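VP2 (Primate bocaparvovirus 1, PDB 7L0Y) self-assembles into the 60-subunit T=1 icosahedral capsid of human bocavirus 1, about 26 nm in diameter. Local coordinates at residues S80-P85 / V452-V457; W336-E341 / D506-V511; T391-I396 / I500-Y505. All coordinates share one frame; numbering follows the deposited sequence.

Contact 1. Residues S80-P85 / V452-V457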
ATOM      1  N   SER A  80      84.324  54.967 -19.652  1.00 17.85           N
ATOM      2  CA  SER A  80      84.991  54.297 -20.763  1.00 17.85           C
ATOM      3  C   SER A  80      85.030  52.797 -20.559  1.00 17.85           C
ATOM      4  O   SER A  80      85.086  52.035 -21.529  1.00 17.85           O
ATOM      5  CB  SER A  80      86.402  54.836 -20.930  1.00 20.18           C
ATOM      6  OG  SER A  80      86.377  56.182 -21.341  1.00 20.18           O
ATOM      7  N   CYS A  81      85.026  52.362 -19.304  1.00 17.76           N
ATOM      8  CA  CYS A  81      84.851  50.958 -18.982  1.00 17.76           C
ATOM      9  C   CYS A  81      83.625  50.376 -19.673  1.00 17.76           C
ATOM     10  O   CYS A  81      83.707  49.331 -20.322  1.00 17.76           O
ATOM     11  CB  CYS A  81      84.743  50.822 -17.464  1.00 21.53           C
ATOM     12  SG  CYS A  81      84.427  49.193 -16.811  1.00 21.53           S
ATOM     13  N   HIS A  82      82.481  51.030 -19.525  1.00 14.70           N
ATOM     14  CA  HIS A  82      81.202  50.444 -19.880  1.00 14.70           C
ATOM     15  C   HIS A  82      80.665  50.837 -21.246  1.00 14.70           C
ATOM     16  O   HIS A  82      79.707  50.219 -21.708  1.00 14.70           O
ATOM     17  CB  HIS A  82      80.190  50.821 -18.806  1.00 16.12           C
ATOM     18  CG  HIS A  82      80.660  50.490 -17.431  1.00 16.12           C
ATOM     19  ND1 HIS A  82      80.761  49.198 -16.974  1.00 16.12           N
ATOM     20  CD2 HIS A  82      81.120  51.279 -16.436  1.00 16.12           C
ATOM     21  CE1 HIS A  82      81.230  49.206 -15.740  1.00 16.12           C
ATOM     22  NE2 HIS A  82      81.452  50.458 -15.390  1.00 16.12           N
ATOM     23  N   PHE A  83      81.236  51.827 -21.908  1.00 13.94           N
ATOM     24  CA  PHE A  83      80.682  52.336 -23.152  1.00 13.94           C
ATOM     25  C   PHE A  83      81.777  52.462 -24.190  1.00 13.94           C
ATOM     26  O   PHE A  83      82.837  53.024 -23.917  1.00 13.94           O
ATOM     27  CB  PHE A  83      80.014  53.704 -22.969  1.00 11.16           C
ATOM     28  CG  PHE A  83      78.782  53.678 -22.128  1.00 11.16           C
ATOM     29  CD1 PHE A  83      77.565  53.354 -22.675  1.00 11.16           C
ATOM     30  CD2 PHE A  83      78.837  53.997 -20.789  1.00 11.16           C
ATOM     31  CE1 PHE A  83      76.435  53.332 -21.894  1.00 11.16           C
ATOM     32  CE2 PHE A  83      77.711  53.977 -20.016  1.00 11.16           C
ATOM     33  CZ  PHE A  83      76.512  53.645 -20.565  1.00 11.16           C
ATOM     34  N   SER A  84      81.520  51.933 -25.371  1.00 13.91           N
ATOM     35  CA  SER A  84      82.372  52.252 -26.489  1.00 13.91           C
ATOM     36  C   SER A  84      82.168  53.710 -26.860  1.00 13.91           C
ATOM     37  O   SER A  84      81.161  54.316 -26.502  1.00 13.91           O
ATOM     38  CB  SER A  84      82.068  51.348 -27.677  1.00 15.00           C
ATOM     39  OG  SER A  84      80.781  51.565 -28.205  1.00 15.00           O
ATOM     40  N   PRO A  85      83.125  54.308 -27.555  1.00 14.33           N
ATOM     41  CA  PRO A  85      82.911  55.680 -28.030  1.00 14.33           C
ATOM     42  C   PRO A  85      81.645  55.830 -28.853  1.00 14.33           C
ATOM     43  O   PRO A  85      80.977  56.862 -28.779  1.00 14.33           O
ATOM     44  CB  PRO A  85      84.170  55.946 -28.856  1.00 14.34           C
ATOM     45  CG  PRO A  85      85.164  55.042 -28.292  1.00 14.34           C
ATOM     46  CD  PRO A  85      84.472  53.819 -27.873  1.00 14.34           C
ATOM     47  N   VAL A 452      86.640  38.419 -16.605  1.00 11.62           N
ATOM     48  CA  VAL A 452      85.587  39.138 -15.901  1.00 11.62           C
ATOM     49  C   VAL A 452      84.622  39.686 -16.927  1.00 11.62           C
ATOM     50  O   VAL A 452      85.038  40.278 -17.923  1.00 11.62           O
ATOM     51  CB  VAL A 452      86.132  40.272 -15.016  1.00 13.41           C
ATOM     52  CG1 VAL A 452      86.669  39.709 -13.779  1.00 13.41           C
ATOM     53  CG2 VAL A 452      87.238  41.005 -15.735  1.00 13.41           C
ATOM     54  N   SER A 453      83.341  39.483 -16.685  1.00 12.08           N
ATOM     55  CA  SER A 453      82.295  40.112 -17.462  1.00 12.08           C
ATOM     56  C   SER A 453      81.489  41.010 -16.542  1.00 12.08           C
ATOM     57  O   SER A 453      81.044  40.576 -15.479  1.00 12.08           O
ATOM     58  CB  SER A 453      81.402  39.075 -18.134  1.00 13.37           C
ATOM     59  OG  SER A 453      80.691  38.316 -17.185  1.00 13.37           O
ATOM     60  N   CYS A 454      81.333  42.264 -16.939  1.00 14.24           N
ATOM     61  CA  CYS A 454      80.472  43.217 -16.262  1.00 14.24           C
ATOM     62  C   CYS A 454      79.265  43.464 -17.148  1.00 14.24           C
ATOM     63  O   CYS A 454      79.402  43.583 -18.366  1.00 14.24           O
ATOM     64  CB  CYS A 454      81.215  44.523 -15.982  1.00 19.49           C
ATOM     65  SG  CYS A 454      80.287  45.763 -15.066  1.00 19.49           S
ATOM     66  N   GLU A 455      78.086  43.507 -16.549  1.00 15.28           N
ATOM     67  CA  GLU A 455      76.871  43.810 -17.285  1.00 15.28           C
ATOM     68  C   GLU A 455      76.029  44.778 -16.476  1.00 15.28           C
ATOM     69  O   GLU A 455      75.601  44.453 -15.367  1.00 15.28           O
ATOM     70  CB  GLU A 455      76.102  42.534 -17.590  1.00 20.41           C
ATOM     71  CG  GLU A 455      74.864  42.734 -18.412  1.00 20.41           C
ATOM     72  CD  GLU A 455      74.233  41.422 -18.796  1.00 20.41           C
ATOM     73  OE1 GLU A 455      74.808  40.374 -18.442  1.00 20.41           O
ATOM     74  OE2 GLU A 455      73.161  41.430 -19.435  1.00 20.41           O
ATOM     75  N   ILE A 456      75.789  45.961 -17.025  1.00 13.14           N
ATOM     76  CA  ILE A 456      75.040  46.999 -16.334  1.00 13.14           C
ATOM     77  C   ILE A 456      73.777  47.291 -17.120  1.00 13.14           C
ATOM     78  O   ILE A 456      73.828  47.472 -18.339  1.00 13.14           O
ATOM     79  CB  ILE A 456      75.856  48.287 -16.148  1.00 13.75           C
ATOM     80  CG1 ILE A 456      77.063  48.032 -15.262  1.00 13.75           C
ATOM     81  CG2 ILE A 456      75.018  49.353 -15.503  1.00 13.75           C
ATOM     82  CD1 ILE A 456      77.942  49.213 -15.136  1.00 13.75           C
ATOM     83  N   VAL A 457      72.649  47.327 -16.429  1.00 13.21           N
ATOM     84  CA  VAL A 457      71.418  47.864 -16.986  1.00 13.21           C
ATOM     85  C   VAL A 457      71.358  49.338 -16.622  1.00 13.21           C
ATOM     86  O   VAL A 457      71.470  49.704 -15.451  1.00 13.21           O
ATOM     87  CB  VAL A 457      70.190  47.112 -16.465  1.00 11.43           C
ATOM     88  CG1 VAL A 457      68.934  47.742 -17.005  1.00 11.43           C
ATOM     89  CG2 VAL A 457      70.264  45.664 -16.870  1.00 11.43           C
TER
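H82 lays its imidazole against C454 and I456 in a buried, purely side-chain contact that seats helix 79-82 on strand 446-462. That strand runs between strands 30-42 and 95-118, antiparallel to both, consistent with betaI of the BIDG sheet in the parvovirus jelly roll. C454 and I456 point to the same side of it, toward the helix, while E455 between them points away.

I456 comes in over a ring face: CD1 sits 3.5 Å from the centroid of the H82 ring, 19° off its normal, a CH-pi contact, with the two side chains crossing at about a right angle. C454 takes the rim. Its SG stands anti to its backbone N (chi1 -177°) and reaches the ring edge 3.6 Å from H82 CE1, close to the ring plane. On the face opposite I456 lies C81 SG, so the imidazole is sandwiched between a methyl and a sulfur.

NE2 hydrogen-bonds to the carbonyl O of F76, and that bond, with the packing on both faces, would hold the ring's rotation. A carbonyl partner calls for a proton on NE2, which neutral and charged rings can both offer; at this structure's pH of 2.6 the charged form may be favoured.

Contact 2. Residues W336-E341 / D506-V511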
ATOM      1  N   TRP A 336      93.642  65.716 -17.015  1.00 46.21           N
ATOM      2  CA  TRP A 336      94.132  64.366 -16.790  1.00 46.21           C
ATOM      3  C   TRP A 336      94.925  63.929 -18.009  1.00 46.21           C
ATOM      4  O   TRP A 336      95.005  64.641 -19.006  1.00 46.21           O
ATOM      5  CB  TRP A 336      92.983  63.400 -16.505  1.00 44.61           C
ATOM      6  CG  TRP A 336      92.015  63.282 -17.623  1.00 44.61           C
ATOM      7  CD1 TRP A 336      92.017  62.350 -18.605  1.00 44.61           C
ATOM      8  CD2 TRP A 336      90.906  64.141 -17.888  1.00 44.61           C
ATOM      9  NE1 TRP A 336      90.978  62.564 -19.463  1.00 44.61           N
ATOM     10  CE2 TRP A 336      90.277  63.660 -19.044  1.00 44.61           C
ATOM     11  CE3 TRP A 336      90.380  65.266 -17.253  1.00 44.61           C
ATOM     12  CZ2 TRP A 336      89.149  64.262 -19.578  1.00 44.61           C
ATOM     13  CZ3 TRP A 336      89.273  65.863 -17.784  1.00 44.61           C
ATOM     14  CH2 TRP A 336      88.664  65.362 -18.934  1.00 44.61           C
ATOM     15  N   TYR A 337      95.505  62.739 -17.915  1.00 49.03           N
ATOM     16  CA  TYR A 337      96.141  62.089 -19.049  1.00 49.03           C
ATOM     17  C   TYR A 337      95.271  60.935 -19.517  1.00 49.03           C
ATOM     18  O   TYR A 337      94.646  60.255 -18.701  1.00 49.03           O
ATOM     19  CB  TYR A 337      97.540  61.572 -18.710  1.00 52.18           C
ATOM     20  CG  TYR A 337      98.545  62.646 -18.409  1.00 52.18           C
ATOM     21  CD1 TYR A 337      99.044  63.442 -19.420  1.00 52.18           C
ATOM     22  CD2 TYR A 337      99.056  62.813 -17.136  1.00 52.18           C
ATOM     23  CE1 TYR A 337      99.965  64.412 -19.166  1.00 52.18           C
ATOM     24  CE2 TYR A 337      99.999  63.773 -16.873  1.00 52.18           C
ATOM     25  CZ  TYR A 337     100.446  64.574 -17.893  1.00 52.18           C
ATOM     26  OH  TYR A 337     101.379  65.545 -17.647  1.00 52.18           O
ATOM     27  N   GLN A 338      95.229  60.727 -20.832  1.00 49.90           N
ATOM     28  CA  GLN A 338      94.551  59.561 -21.379  1.00 49.90           C
ATOM     29  C   GLN A 338      95.320  58.277 -21.147  1.00 49.90           C
ATOM     30  O   GLN A 338      94.712  57.206 -21.106  1.00 49.90           O
ATOM     31  CB  GLN A 338      94.312  59.738 -22.875  1.00 45.25           C
ATOM     32  CG  GLN A 338      93.163  60.646 -23.204  1.00 45.25           C
ATOM     33  CD  GLN A 338      91.859  60.078 -22.716  1.00 45.25           C
ATOM     34  OE1 GLN A 338      91.621  58.878 -22.812  1.00 45.25           O
ATOM     35  NE2 GLN A 338      91.007  60.930 -22.178  1.00 45.25           N
ATOM     36  N   THR A 339      96.629  58.359 -20.994  1.00 53.06           N
ATOM     37  CA  THR A 339      97.490  57.195 -20.954  1.00 53.06           C
ATOM     38  C   THR A 339      98.381  57.272 -19.727  1.00 53.06           C
ATOM     39  O   THR A 339      98.815  58.358 -19.339  1.00 53.06           O
ATOM     40  CB  THR A 339      98.338  57.125 -22.239  1.00 52.51           C
ATOM     41  OG1 THR A 339      97.473  56.967 -23.369  1.00 52.51           O
ATOM     42  CG2 THR A 339      99.319  55.978 -22.218  1.00 52.51           C
ATOM     43  N   PRO A 340      98.643  56.138 -19.077  1.00 57.00           N
ATOM     44  CA  PRO A 340      99.630  56.138 -17.989  1.00 57.00           C
ATOM     45  C   PRO A 340     101.018  56.539 -18.443  1.00 57.00           C
ATOM     46  O   PRO A 340     101.878  56.828 -17.603  1.00 57.00           O
ATOM     47  CB  PRO A 340      99.580  54.695 -17.478  1.00 53.82           C
ATOM     48  CG  PRO A 340      99.017  53.913 -18.603  1.00 53.82           C
ATOM     49  CD  PRO A 340      98.024  54.815 -19.247  1.00 53.82           C
ATOM     50  N   GLU A 341     101.264  56.556 -19.746  1.00 60.95           N
ATOM     51  CA  GLU A 341     102.524  57.024 -20.299  1.00 60.95           C
ATOM     52  C   GLU A 341     102.509  58.506 -20.637  1.00 60.95           C
ATOM     53  O   GLU A 341     103.500  59.009 -21.176  1.00 60.95           O
ATOM     54  CB  GLU A 341     102.874  56.206 -21.543  1.00 63.03           C
ATOM     55  CG  GLU A 341     103.159  54.750 -21.238  1.00 63.03           C
ATOM     56  CD  GLU A 341     103.400  53.930 -22.484  1.00 63.03           C
ATOM     57  OE1 GLU A 341     103.138  54.444 -23.590  1.00 63.03           O
ATOM     58  OE2 GLU A 341     103.856  52.773 -22.359  1.00 63.03           O
ATOM     59  N   ASP A 506      86.425  67.844 -26.115  1.00 38.05           N
ATOM     60  CA  ASP A 506      85.204  67.590 -26.866  1.00 38.05           C
ATOM     61  C   ASP A 506      85.233  66.233 -27.548  1.00 38.05           C
ATOM     62  O   ASP A 506      84.178  65.633 -27.776  1.00 38.05           O
ATOM     63  CB  ASP A 506      84.973  68.697 -27.889  1.00 44.09           C
ATOM     64  CG  ASP A 506      84.518  69.989 -27.250  1.00 44.09           C
ATOM     65  OD1 ASP A 506      84.070  69.950 -26.086  1.00 44.09           O
ATOM     66  OD2 ASP A 506      84.604  71.047 -27.908  1.00 44.09           O
ATOM     67  N   GLN A 507      86.421  65.733 -27.884  1.00 35.52           N
ATOM     68  CA  GLN A 507      86.509  64.392 -28.441  1.00 35.52           C
ATOM     69  C   GLN A 507      86.131  63.345 -27.408  1.00 35.52           C
ATOM     70  O   GLN A 507      85.757  62.224 -27.765  1.00 35.52           O
ATOM     71  CB  GLN A 507      87.911  64.141 -28.973  1.00 37.09           C
ATOM     72  CG  GLN A 507      88.260  65.019 -30.137  1.00 37.09           C
ATOM     73  CD  GLN A 507      89.687  64.858 -30.569  1.00 37.09           C
ATOM     74  OE1 GLN A 507      90.528  64.401 -29.806  1.00 37.09           O
ATOM     75  NE2 GLN A 507      89.976  65.262 -31.787  1.00 37.09           N
ATOM     76  N   CYS A 508      86.216  63.692 -26.129  1.00 29.50           N
ATOM     77  CA  CYS A 508      85.724  62.826 -25.075  1.00 29.50           C
ATOM     78  C   CYS A 508      84.212  62.866 -24.946  1.00 29.50           C
ATOM     79  O   CYS A 508      83.655  62.071 -24.184  1.00 29.50           O
ATOM     80  CB  CYS A 508      86.375  63.207 -23.755  1.00 32.97           C
ATOM     81  SG  CYS A 508      88.144  62.925 -23.703  1.00 32.97           S
ATOM     82  N   MET A 509      83.543  63.755 -25.677  1.00 25.56           N
ATOM     83  CA  MET A 509      82.093  63.843 -25.754  1.00 25.56           C
ATOM     84  C   MET A 509      81.476  64.066 -24.382  1.00 25.56           C
ATOM     85  O   MET A 509      80.831  63.166 -23.833  1.00 25.56           O
ATOM     86  CB  MET A 509      81.534  62.581 -26.399  1.00 24.82           C
ATOM     87  CG  MET A 509      81.939  62.416 -27.835  1.00 24.82           C
ATOM     88  SD  MET A 509      81.377  60.862 -28.524  1.00 24.82           S
ATOM     89  CE  MET A 509      82.557  59.735 -27.788  1.00 24.82           C
ATOM     90  N   PRO A 510      81.649  65.246 -23.795  1.00 25.14           N
ATOM     91  CA  PRO A 510      81.036  65.517 -22.496  1.00 25.14           C
ATOM     92  C   PRO A 510      79.523  65.607 -22.600  1.00 25.14           C
ATOM     93  O   PRO A 510      78.950  65.713 -23.681  1.00 25.14           O
ATOM     94  CB  PRO A 510      81.648  66.858 -22.097  1.00 26.84           C
ATOM     95  CG  PRO A 510      81.971  67.493 -23.379  1.00 26.84           C
ATOM     96  CD  PRO A 510      82.393  66.409 -24.298  1.00 26.84           C
ATOM     97  N   VAL A 511      78.873  65.544 -21.446  1.00 26.14           N
ATOM     98  CA  VAL A 511      77.428  65.699 -21.396  1.00 26.14           C
ATOM     99  C   VAL A 511      77.087  67.177 -21.280  1.00 26.14           C
ATOM    100  O   VAL A 511      77.978  68.029 -21.210  1.00 26.14           O
ATOM    101  CB  VAL A 511      76.815  64.901 -20.233  1.00 23.59           C
ATOM    102  CG1 VAL A 511      77.034  63.422 -20.437  1.00 23.59           C
ATOM    103  CG2 VAL A 511      77.400  65.352 -18.910  1.00 23.59           C
TER
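C508 meets W336 and Q338 from the third position of a type I beta turn that starts at D506, where the carbonyl O of D506 accepts a hydrogen bond from M509 N (2.9 Å). The carboxylate of D506 heads elsewhere, to a long, weak ion pair with R472. Q507 follows with a nearly extended side chain whose amide ties the turn to the chain around it: OE1 takes the backbone N-H groups of both T503 and S504, and NE2 bonds to the carbonyl O of G478 and to S480 OG.

Then comes C508, the one residue of 506-511 that touches the other segment. With SG anti to its carbonyl carbon (chi1 -65°), the thiol points across the gap and lies near the plane of the indole, 4.5 Å from W336 CZ2, an edge approach. The same SG is 3.8 Å from the atom modelled as Q338 NE2, but that amide is probably turned over, so the identity of the atom is doubtful. The same amide atom is 3.2 Å from W336 NE1, a pair that may be a hydrogen bond once the amide is turned.

W336 lies in strand 335-337, which forms a small antiparallel ladder with 348-350 inside the long GH loop of the parvovirus jelly roll, whereas C508 belongs to the C-terminal extension after strand 446-462. R247 of a neighbouring subunit packs on both W336 and Q338, bringing the contact up to a subunit interface.

At M509 the chain turns to positive phi (58°), and its side chain leaves the contact for Q89 of helix 85-94. P510 packs on Y505, and V511 hydrogen-bonds through its backbone to I390.

Contact 3. Residues T391-I396 / I500-Y505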
ATOM      1  N   THR A 391      82.633  63.359 -19.062  1.00 23.76           N
ATOM      2  CA  THR A 391      82.979  62.697 -20.300  1.00 23.76           C
ATOM      3  C   THR A 391      82.988  61.194 -20.086  1.00 23.76           C
ATOM      4  O   THR A 391      82.735  60.684 -18.997  1.00 23.76           O
ATOM      5  CB  THR A 391      84.338  63.170 -20.813  1.00 27.39           C
ATOM      6  OG1 THR A 391      85.345  62.872 -19.844  1.00 27.39           O
ATOM      7  CG2 THR A 391      84.322  64.652 -21.068  1.00 27.39           C
ATOM      8  N   ARG A 392      83.299  60.481 -21.159  1.00 21.19           N
ATOM      9  CA  ARG A 392      83.413  59.035 -21.093  1.00 21.19           C
ATOM     10  C   ARG A 392      84.621  58.618 -20.259  1.00 21.19           C
ATOM     11  O   ARG A 392      84.702  57.481 -19.784  1.00 21.19           O
ATOM     12  CB  ARG A 392      83.481  58.508 -22.519  1.00 17.24           C
ATOM     13  CG  ARG A 392      83.616  57.049 -22.678  1.00 17.24           C
ATOM     14  CD  ARG A 392      83.621  56.695 -24.139  1.00 17.24           C
ATOM     15  NE  ARG A 392      84.014  55.314 -24.328  1.00 17.24           N
ATOM     16  CZ  ARG A 392      85.267  54.934 -24.518  1.00 17.24           C
ATOM     17  NH1 ARG A 392      86.229  55.835 -24.570  1.00 17.24           N
ATOM     18  NH2 ARG A 392      85.554  53.659 -24.675  1.00 17.24           N
ATOM     19  N   GLU A 393      85.558  59.536 -20.045  1.00 25.29           N
ATOM     20  CA  GLU A 393      86.762  59.227 -19.289  1.00 25.29           C
ATOM     21  C   GLU A 393      86.667  59.621 -17.824  1.00 25.29           C
ATOM     22  O   GLU A 393      87.665  59.528 -17.109  1.00 25.29           O
ATOM     23  CB  GLU A 393      87.963  59.894 -19.954  1.00 31.31           C
ATOM     24  CG  GLU A 393      88.312  59.253 -21.276  1.00 31.31           C
ATOM     25  CD  GLU A 393      87.401  59.702 -22.396  1.00 31.31           C
ATOM     26  OE1 GLU A 393      86.515  60.540 -22.127  1.00 31.31           O
ATOM     27  OE2 GLU A 393      87.542  59.196 -23.531  1.00 31.31           O
ATOM     28  N   ASN A 394      85.508  60.073 -17.369  1.00 23.50           N
ATOM     29  CA  ASN A 394      85.350  60.442 -15.976  1.00 23.50           C
ATOM     30  C   ASN A 394      85.027  59.220 -15.121  1.00 23.50           C
ATOM     31  O   ASN A 394      84.474  58.232 -15.609  1.00 23.50           O
ATOM     32  CB  ASN A 394      84.245  61.481 -15.833  1.00 27.52           C
ATOM     33  CG  ASN A 394      84.628  62.808 -16.418  1.00 27.52           C
ATOM     34  OD1 ASN A 394      83.998  63.292 -17.334  1.00 27.52           O
ATOM     35  ND2 ASN A 394      85.634  63.427 -15.856  1.00 27.52           N
ATOM     36  N   PRO A 395      85.388  59.257 -13.846  1.00 21.36           N
ATOM     37  CA  PRO A 395      84.867  58.271 -12.897  1.00 21.36           C
ATOM     38  C   PRO A 395      83.368  58.410 -12.731  1.00 21.36           C
ATOM     39  O   PRO A 395      82.807  59.501 -12.832  1.00 21.36           O
ATOM     40  CB  PRO A 395      85.590  58.626 -11.598  1.00 25.58           C
ATOM     41  CG  PRO A 395      86.814  59.313 -12.039  1.00 25.58           C
ATOM     42  CD  PRO A 395      86.462  60.069 -13.261  1.00 25.58           C
ATOM     43  N   ILE A 396      82.717  57.286 -12.461  1.00 20.69           N
ATOM     44  CA  ILE A 396      81.269  57.292 -12.308  1.00 20.69           C
ATOM     45  C   ILE A 396      80.877  57.747 -10.910  1.00 20.69           C
ATOM     46  O   ILE A 396      80.210  58.771 -10.733  1.00 20.69           O
ATOM     47  CB  ILE A 396      80.686  55.909 -12.635  1.00 18.18           C
ATOM     48  CG1 ILE A 396      81.030  55.522 -14.064  1.00 18.18           C
ATOM     49  CG2 ILE A 396      79.192  55.921 -12.461  1.00 18.18           C
ATOM     50  CD1 ILE A 396      80.689  54.113 -14.398  1.00 18.18           C
ATOM     51  N   ILE A 500      94.568  55.247 -30.624  1.00 34.26           N
ATOM     52  CA  ILE A 500      94.698  56.695 -30.642  1.00 34.26           C
ATOM     53  C   ILE A 500      93.772  57.246 -29.567  1.00 34.26           C
ATOM     54  O   ILE A 500      92.644  56.779 -29.409  1.00 34.26           O
ATOM     55  CB  ILE A 500      94.364  57.260 -32.031  1.00 35.70           C
ATOM     56  CG1 ILE A 500      95.152  56.517 -33.111  1.00 35.70           C
ATOM     57  CG2 ILE A 500      94.627  58.743 -32.096  1.00 35.70           C
ATOM     58  CD1 ILE A 500      96.631  56.524 -32.907  1.00 35.70           C
ATOM     59  N   GLN A 501      94.279  58.156 -28.760  1.00 35.95           N
ATOM     60  CA  GLN A 501      93.453  58.743 -27.728  1.00 35.95           C
ATOM     61  C   GLN A 501      92.825  60.042 -28.209  1.00 35.95           C
ATOM     62  O   GLN A 501      93.331  60.684 -29.128  1.00 35.95           O
ATOM     63  CB  GLN A 501      94.281  58.987 -26.478  1.00 38.01           C
ATOM     64  CG  GLN A 501      94.828  57.726 -25.865  1.00 38.01           C
ATOM     65  CD  GLN A 501      93.746  56.747 -25.482  1.00 38.01           C
ATOM     66  OE1 GLN A 501      92.695  57.129 -24.982  1.00 38.01           O
ATOM     67  NE2 GLN A 501      94.000  55.472 -25.719  1.00 38.01           N
ATOM     68  N   PRO A 502      91.710  60.452 -27.603  1.00 36.20           N
ATOM     69  CA  PRO A 502      91.212  61.814 -27.825  1.00 36.20           C
ATOM     70  C   PRO A 502      92.213  62.835 -27.313  1.00 36.20           C
ATOM     71  O   PRO A 502      92.755  62.693 -26.217  1.00 36.20           O
ATOM     72  CB  PRO A 502      89.904  61.849 -27.028  1.00 33.20           C
ATOM     73  CG  PRO A 502      90.038  60.762 -26.037  1.00 33.20           C
ATOM     74  CD  PRO A 502      90.817  59.688 -26.720  1.00 33.20           C
ATOM     75  N   THR A 503      92.503  63.838 -28.137  1.00 40.86           N
ATOM     76  CA  THR A 503      93.460  64.858 -27.730  1.00 40.86           C
ATOM     77  C   THR A 503      92.768  66.077 -27.137  1.00 40.86           C
ATOM     78  O   THR A 503      93.428  66.951 -26.568  1.00 40.86           O
ATOM     79  CB  THR A 503      94.339  65.260 -28.911  1.00 43.21           C
ATOM     80  OG1 THR A 503      93.519  65.715 -29.992  1.00 43.21           O
ATOM     81  CG2 THR A 503      95.161  64.090 -29.369  1.00 43.21           C
ATOM     82  N   SER A 504      91.450  66.155 -27.242  1.00 40.63           N
ATOM     83  CA  SER A 504      90.728  67.305 -26.733  1.00 40.63           C
ATOM     84  C   SER A 504      89.561  66.854 -25.874  1.00 40.63           C
ATOM     85  O   SER A 504      89.170  65.686 -25.870  1.00 40.63           O
ATOM     86  CB  SER A 504      90.214  68.210 -27.859  1.00 42.25           C
ATOM     87  OG  SER A 504      89.208  67.579 -28.621  1.00 42.25           O
ATOM     88  N   TYR A 505      89.014  67.820 -25.143  1.00 39.30           N
ATOM     89  CA  TYR A 505      87.927  67.543 -24.218  1.00 39.30           C
ATOM     90  C   TYR A 505      86.637  67.221 -24.957  1.00 39.30           C
ATOM     91  O   TYR A 505      85.834  66.405 -24.494  1.00 39.30           O
ATOM     92  CB  TYR A 505      87.751  68.743 -23.291  1.00 40.90           C
ATOM     93  CG  TYR A 505      86.597  68.653 -22.340  1.00 40.90           C
ATOM     94  CD1 TYR A 505      86.655  67.831 -21.235  1.00 40.90           C
ATOM     95  CD2 TYR A 505      85.465  69.414 -22.531  1.00 40.90           C
ATOM     96  CE1 TYR A 505      85.614  67.756 -20.361  1.00 40.90           C
ATOM     97  CE2 TYR A 505      84.419  69.347 -21.662  1.00 40.90           C
ATOM     98  CZ  TYR A 505      84.496  68.516 -20.576  1.00 40.90           C
ATOM     99  OH  TYR A 505      83.443  68.444 -19.697  1.00 40.90           O
TER
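T391 presents a methyl to the phenol of Y505, and E393 a carboxylate to the ring of P502, where a late part of the jelly roll's GH loop meets the C-terminal extension. The methyl comes at a slant: CG2 of T391 is 3.4 Å from Y505 CE1 and 3.9 Å from CZ of the same ring, and the two side chains cross obliquely. Y505 is swung into place by CG lying anti to its backbone N (chi1 176°), and its OH makes a weak hydrogen bond to the carbonyl O of P389.

T391 also opens a type I beta turn closed by N394 N to T391 O (3.3 Å). Its OG1 lies between backbone N and carbonyl carbon (chi1 60°), turned back into the turn, where it receives a weak bond from E393 N, as in an ST turn; CG2 is thereby left for the tyrosine.

Two residues along, E393 folds at chi2 (79°), which brings its carboxylate round beside the proline. R392 NH1 lies on the same carboxylate as a long salt bridge, 3.8 Å from E393 OE2, and R392 NH2 pairs with D156. Across the contact, the E393 side chain passes P502 at an oblique angle, with E393 OE2 3.9 Å from P502 CG.

Contacts 2 and 3 are practically one site: their centres lie 2 Å apart, and contact 3 is nested along the chain inside the loop closed by contact 2. E393 joins them, with its OE1 3.1 Å from C508 CB. Contact 1 sits further off, its centre about 15 Å from that of contact 3 and about 17 Å from that of contact 2. R392 bridges the gap, its NE 2.6 Å from F83 O, a probable hydrogen bond, while S80 OG reaches the carbonyl O of R392. Apolar packing adds H82 CD2 to I396 CD1 at 3.5 Å. Together the three join barrel, GH loop and C-terminal extension within one subunit.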